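Local coordinates for holo-[acyl-carrier-protein] synthase (Thermotoga maritima, PDB 5XUM) that belongs to the 4'-phosphopantetheinyl transferase superfamily, as a holo-ACP synthase of the AcpS type, at residues 43-46 with 47-51; 122-126 with 127-131. All blocks are in the same frame, centred on the assembly; numbering follows the deposited sequence.

Overall arrangement
From the N terminus the chain runs through strand 2-11 and two shorter helices into helix 38-56, whose middle forms contact 1. Contact 1 lies where that helix covers the antiparallel strands 2-11, 100-108 and 90-97. Only after strand 100-108 does the chain reach a separate four-stranded antiparallel sheet, where helix 120-126 turns directly into edge strand 128-132 and makes contact 2. Neither contact closes a long loop, since the two segments of each are consecutive; they follow in series without nesting or crossing. The centres of contact 1 and contact 2 are 37 Å apart, on opposite sides of the chain's centre.

Contact 1 of 2, residues 43-46 with 47-51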
loop_
_atom_site.group_PDB
_atom_site.type_symbol
_atom_site.label_atom_id
_atom_site.label_comp_id
_atom_site.label_asym_id
_atom_site.label_seq_id
_atom_site.Cartn_x
_atom_site.Cartn_y
_atom_site.Cartn_z
ATOM N N ALA A 43 20.829 -10.343 -0.222
ATOM C CA ALA A 43 19.822 -10.248 -1.270
ATOM C C ALA A 43 18.594 -9.472 -0.779
ATOM O O ALA A 43 18.088 -8.595 -1.480
ATOM C CB ALA A 43 19.431 -11.640 -1.749
ATOM N N GLY A 44 18.145 -9.787 0.435
ATOM C CA GLY A 44 16.998 -9.124 1.047
ATOM C C GLY A 44 17.211 -7.638 1.294
ATOM O O GLY A 44 16.319 -6.829 1.033
ATOM N N ARG A 45 18.392 -7.280 1.793
ATOM C CA ARG A 45 18.732 -5.881 2.056
ATOM C C ARG A 45 18.902 -5.072 0.776
ATOM O O ARG A 45 18.536 -3.897 0.734
ATOM C CB ARG A 45 19.976 -5.761 2.947
ATOM C CG ARG A 45 19.670 -5.479 4.413
ATOM C CD ARG A 45 18.742 -6.523 5.012
ATOM N NE ARG A 45 18.249 -6.146 6.333
ATOM C CZ ARG A 45 17.305 -6.807 6.996
ATOM N NH1 ARG A 45 16.738 -7.885 6.465
ATOM N NH2 ARG A 45 16.923 -6.390 8.196
ATOM N N PHE A 46 19.449 -5.703 -0.261
ATOM C CA PHE A 46 19.550 -5.072 -1.575
ATOM C C PHE A 46 18.157 -4.776 -2.128
ATOM O O PHE A 46 17.904 -3.675 -2.626
ATOM C CB PHE A 46 20.330 -5.955 -2.555
ATOM C CG PHE A 46 20.891 -5.202 -3.732
ATOM C CD1 PHE A 46 20.116 -4.970 -4.865
ATOM C CD2 PHE A 46 22.192 -4.717 -3.704
ATOM C CE1 PHE A 46 20.630 -4.270 -5.947
ATOM C CE2 PHE A 46 22.714 -4.019 -4.783
ATOM C CZ PHE A 46 21.931 -3.795 -5.905
ATOM N N ALA A 47 17.265 -5.762 -2.027
ATOM C CA ALA A 47 15.890 -5.633 -2.504
ATOM C C ALA A 47 15.115 -4.551 -1.745
ATOM O O ALA A 47 14.390 -3.770 -2.355
ATOM C CB ALA A 47 15.166 -6.973 -2.428
ATOM N N LEU A 48 15.277 -4.508 -0.423
ATOM C CA LEU A 48 14.626 -3.489 0.410
ATOM C C LEU A 48 15.089 -2.070 0.075
ATOM O O LEU A 48 14.272 -1.147 -0.000
ATOM C CB LEU A 48 14.829 -3.786 1.902
ATOM C CG LEU A 48 13.930 -4.869 2.509
ATOM C CD1 LEU A 48 14.517 -5.413 3.805
ATOM C CD2 LEU A 48 12.514 -4.346 2.729
ATOM N N LYS A 49 16.396 -1.909 -0.130
ATOM C CA LYS A 49 16.982 -0.612 -0.488
ATOM C C LYS A 49 16.524 -0.141 -1.864
ATOM O O LYS A 49 16.201 1.035 -2.041
ATOM C CB LYS A 49 18.512 -0.667 -0.429
ATOM C CG LYS A 49 19.074 -0.720 0.982
ATOM C CD LYS A 49 20.512 -1.200 0.969
ATOM C CE LYS A 49 20.932 -1.743 2.324
ATOM N NZ LYS A 49 21.341 -0.655 3.252
ATOM N N GLU A 50 16.498 -1.061 -2.828
ATOM C CA GLU A 50 15.976 -0.784 -4.169
ATOM C C GLU A 50 14.502 -0.377 -4.129
ATOM O O GLU A 50 14.116 0.613 -4.748
ATOM C CB GLU A 50 16.160 -1.997 -5.090
ATOM C CG GLU A 50 17.564 -2.168 -5.650
ATOM C CD GLU A 50 17.835 -1.272 -6.846
ATOM O OE1 GLU A 50 17.840 -1.785 -7.984
ATOM O OE2 GLU A 50 18.037 -0.055 -6.655
ATOM N N ALA A 51 13.691 -1.145 -3.399
ATOM C CA ALA A 51 12.276 -0.811 -3.199
ATOM C C ALA A 51 12.091 0.560 -2.538
ATOM O O ALA A 51 11.192 1.316 -2.919
ATOM C CB ALA A 51 11.576 -1.892 -2.391
#
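Lys49 lies along the carbonyl of Arg45, one turn earlier in the α-helix, and all four methylene carbons of its side chain, CB to CE, meet the same oxygen. CB is 3.4 Å from Arg45 O, and CG approaches closest, at 3.2 Å from Arg45 O. CG stands beside the backbone N (chi1 -73°), which turns the chain back toward the preceding turn. Lys49 CD stays 3.4 Å from Arg45 O, and Lys49 CE is still near that oxygen as it comes alongside Arg45 CB at 4.2 Å, before a bend at chi4 (-82°) directs NZ out of the helix. There NZ forms a salt bridge with Glu28 and hydrogen bonds to the carbonyls of Ile23, Phe65 and Val68, a cluster of acceptors that would favour the charged amine in this buried setting. Arg45 O also accepts the backbone N of Lys49, one of four successive i to i+4 bonds that join 43-46 to 47-50.

A second i, i+4 pair lies next to this one. The Phe46 ring and the Glu50 side chain run side by side in the same direction, with Glu50 CG 3.7 Å from Phe46 CE1 and the ring and carboxylate planes 64° apart. Glu50 OE1 is hydrogen-bonded to a glycerol molecule. Leu48 CD1 lies over one face of the Arg45 guanidinium, near its rim, 4.1 Å above the plane, while Arg45 NH2 is hydrogen-bonded to the carbonyl oxygen of Phe70.

One side of helix 38-56 lies on the sheet: Ala43 and Phe46 touch Leu10 and Ala47 touches Asp8 of strand 2-11, while Ala47 and Leu48 meet Ala103 of the adjacent strand 100-108; Arg45 reaches Glu28 and Leu31 of helix 26-34.

Contact 2 of 2, residues 122-126 with 127-131; sequences FLRKR and FEVLE
Phe127 and Leu123 meet where helix 120-126 gives way to strand 128-132, a helix-to-strand turn at the edge of the four-stranded antiparallel sheet. A classic beta bulge follows, with Leu130 and Glu131 both facing Glu138 of strand 137-140.

Two backbone donors converge on Leu123 O. Phe127 N binds it at 2.7 Å, nearly in line with the C=O, and Arg126 N at 3.1 Å, so one carbonyl holds both residues of the turn.

Leu123 makes apolar contact in two directions: its CD2 is 4.3 Å from Phe127 CD2, and its CB is 4.1 Å from CG2 of Val129, whose side chain points back at the helix. That CG2 also meets the aliphatic part of Arg124, and Leu123 and Val129 both touch Trp137 of the neighbouring strand.

Flat groups are covered from one side. The extended Arg124 chain crosses Val129 at about a right angle, and Val129 CG1 sits 3.6 Å above the Arg124 guanidinium plane, toward its rim. Arg126 CB makes a CH-π contact, 4.0 Å from the Phe127 ring centroid and 17° off the normal, while Phe122 CE1 lies over the centre of the Arg126 guanidinium.

The polar ends are also held: Arg124 NE is salt-bridged to Glu120, and Arg126 NH2 donates to a lone pair of Phe122 O at 2.9 Å, in the carbonyl plane.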
loop_
_atom_site.group_PDB
_atom_site.type_symbol
_atom_site.label_atom_id
_atom_site.label_comp_id
_atom_site.label_asym_id
_atom_site.label_seq_id
_atom_site.Cartn_x
_atom_site.Cartn_y
_atom_site.Cartn_z
ATOM N N PHE A 122 7.897 27.211 23.563
ATOM C CA PHE A 122 8.832 27.115 22.439
ATOM C C PHE A 122 8.209 26.381 21.251
ATOM O O PHE A 122 8.353 26.810 20.103
ATOM C CB PHE A 122 10.121 26.408 22.881
ATOM C CG PHE A 122 11.103 26.152 21.763
ATOM C CD1 PHE A 122 12.116 27.064 21.484
ATOM C CD2 PHE A 122 11.025 24.988 20.999
ATOM C CE1 PHE A 122 13.024 26.827 20.462
ATOM C CE2 PHE A 122 11.929 24.747 19.972
ATOM C CZ PHE A 122 12.929 25.669 19.703
ATOM N N LEU A 123 7.520 25.278 21.539
ATOM C CA LEU A 123 6.948 24.420 20.503
ATOM C C LEU A 123 5.705 25.017 19.849
ATOM O O LEU A 123 5.533 24.899 18.636
ATOM C CB LEU A 123 6.644 23.023 21.059
ATOM C CG LEU A 123 7.814 22.190 21.599
ATOM C CD1 LEU A 123 7.296 20.939 22.295
ATOM C CD2 LEU A 123 8.817 21.824 20.512
ATOM N N ARG A 124 4.854 25.660 20.650
ATOM C CA ARG A 124 3.599 26.245 20.155
ATOM C C ARG A 124 3.804 27.447 19.232
ATOM O O ARG A 124 2.944 27.748 18.401
ATOM C CB ARG A 124 2.668 26.616 21.312
ATOM C CG ARG A 124 2.071 25.415 22.026
ATOM C CD ARG A 124 0.906 25.802 22.924
ATOM N NE ARG A 124 0.520 24.703 23.810
ATOM C CZ ARG A 124 -0.336 23.733 23.492
ATOM N NH1 ARG A 124 -0.612 22.782 24.375
ATOM N NH2 ARG A 124 -0.916 23.705 22.298
ATOM N N LYS A 125 4.939 28.127 19.387
ATOM C CA LYS A 125 5.322 29.231 18.505
ATOM C C LYS A 125 5.656 28.724 17.105
ATOM O O LYS A 125 5.412 29.413 16.113
ATOM C CB LYS A 125 6.544 29.970 19.057
ATOM C CG LYS A 125 6.303 30.798 20.307
ATOM C CD LYS A 125 7.627 31.310 20.850
ATOM C CE LYS A 125 7.503 31.761 22.295
ATOM N NZ LYS A 125 8.811 32.226 22.833
ATOM N N ARG A 126 6.213 27.517 17.042
ATOM C CA ARG A 126 6.756 26.974 15.801
ATOM C C ARG A 126 5.876 25.898 15.167
ATOM O O ARG A 126 5.772 25.824 13.941
ATOM C CB ARG A 126 8.170 26.436 16.044
ATOM C CG ARG A 126 9.185 27.519 16.381
ATOM C CD ARG A 126 10.385 26.962 17.128
ATOM N NE ARG A 126 11.384 27.997 17.405
ATOM C CZ ARG A 126 11.334 28.851 18.426
ATOM N NH1 ARG A 126 12.298 29.748 18.582
ATOM N NH2 ARG A 126 10.328 28.814 19.294
ATOM N N PHE A 127 5.238 25.079 15.999
ATOM C CA PHE A 127 4.476 23.927 15.516
ATOM C C PHE A 127 3.044 23.886 16.021
ATOM O O PHE A 127 2.713 24.469 17.055
ATOM C CB PHE A 127 5.169 22.618 15.910
ATOM C CG PHE A 127 6.617 22.559 15.533
ATOM C CD1 PHE A 127 6.999 22.449 14.200
ATOM C CD2 PHE A 127 7.602 22.605 16.513
ATOM C CE1 PHE A 127 8.340 22.394 13.852
ATOM C CE2 PHE A 127 8.943 22.548 16.172
ATOM C CZ PHE A 127 9.312 22.444 14.839
ATOM N N GLU A 128 2.203 23.182 15.268
ATOM C CA GLU A 128 0.869 22.809 15.706
ATOM C C GLU A 128 1.013 21.664 16.708
ATOM O O GLU A 128 1.389 20.550 16.339
ATOM C CB GLU A 128 0.033 22.378 14.495
ATOM C CG GLU A 128 -1.415 22.018 14.800
ATOM C CD GLU A 128 -2.165 21.495 13.585
ATOM O OE1 GLU A 128 -3.385 21.255 13.703
ATOM O OE2 GLU A 128 -1.547 21.322 12.510
ATOM N N VAL A 129 0.740 21.958 17.977
ATOM C CA VAL A 129 0.841 20.972 19.056
ATOM C C VAL A 129 -0.511 20.286 19.253
ATOM O O VAL A 129 -1.539 20.952 19.377
ATOM C CB VAL A 129 1.334 21.620 20.374
ATOM C CG1 VAL A 129 1.298 20.627 21.527
ATOM C CG2 VAL A 129 2.743 22.172 20.202
ATOM N N LEU A 130 -0.498 18.955 19.281
ATOM C CA LEU A 130 -1.732 18.164 19.281
ATOM C C LEU A 130 -2.082 17.548 20.636
ATOM O O LEU A 130 -3.177 17.774 21.155
ATOM C CB LEU A 130 -1.674 17.076 18.200
ATOM C CG LEU A 130 -1.623 17.527 16.735
ATOM C CD1 LEU A 130 -1.126 16.394 15.847
ATOM C CD2 LEU A 130 -2.977 18.038 16.258
ATOM N N GLU A 131 -1.158 16.769 21.196
ATOM C CA GLU A 131 -1.396 16.046 22.448
ATOM C C GLU A 131 -0.149 15.945 23.321
ATOM O O GLU A 131 0.977 16.066 22.833
ATOM C CB GLU A 131 -1.936 14.638 22.167
ATOM C CG GLU A 131 -3.448 14.552 22.023
ATOM C CD GLU A 131 -3.952 13.127 21.871
ATOM O OE1 GLU A 131 -3.360 12.206 22.477
ATOM O OE2 GLU A 131 -4.951 12.926 21.149
#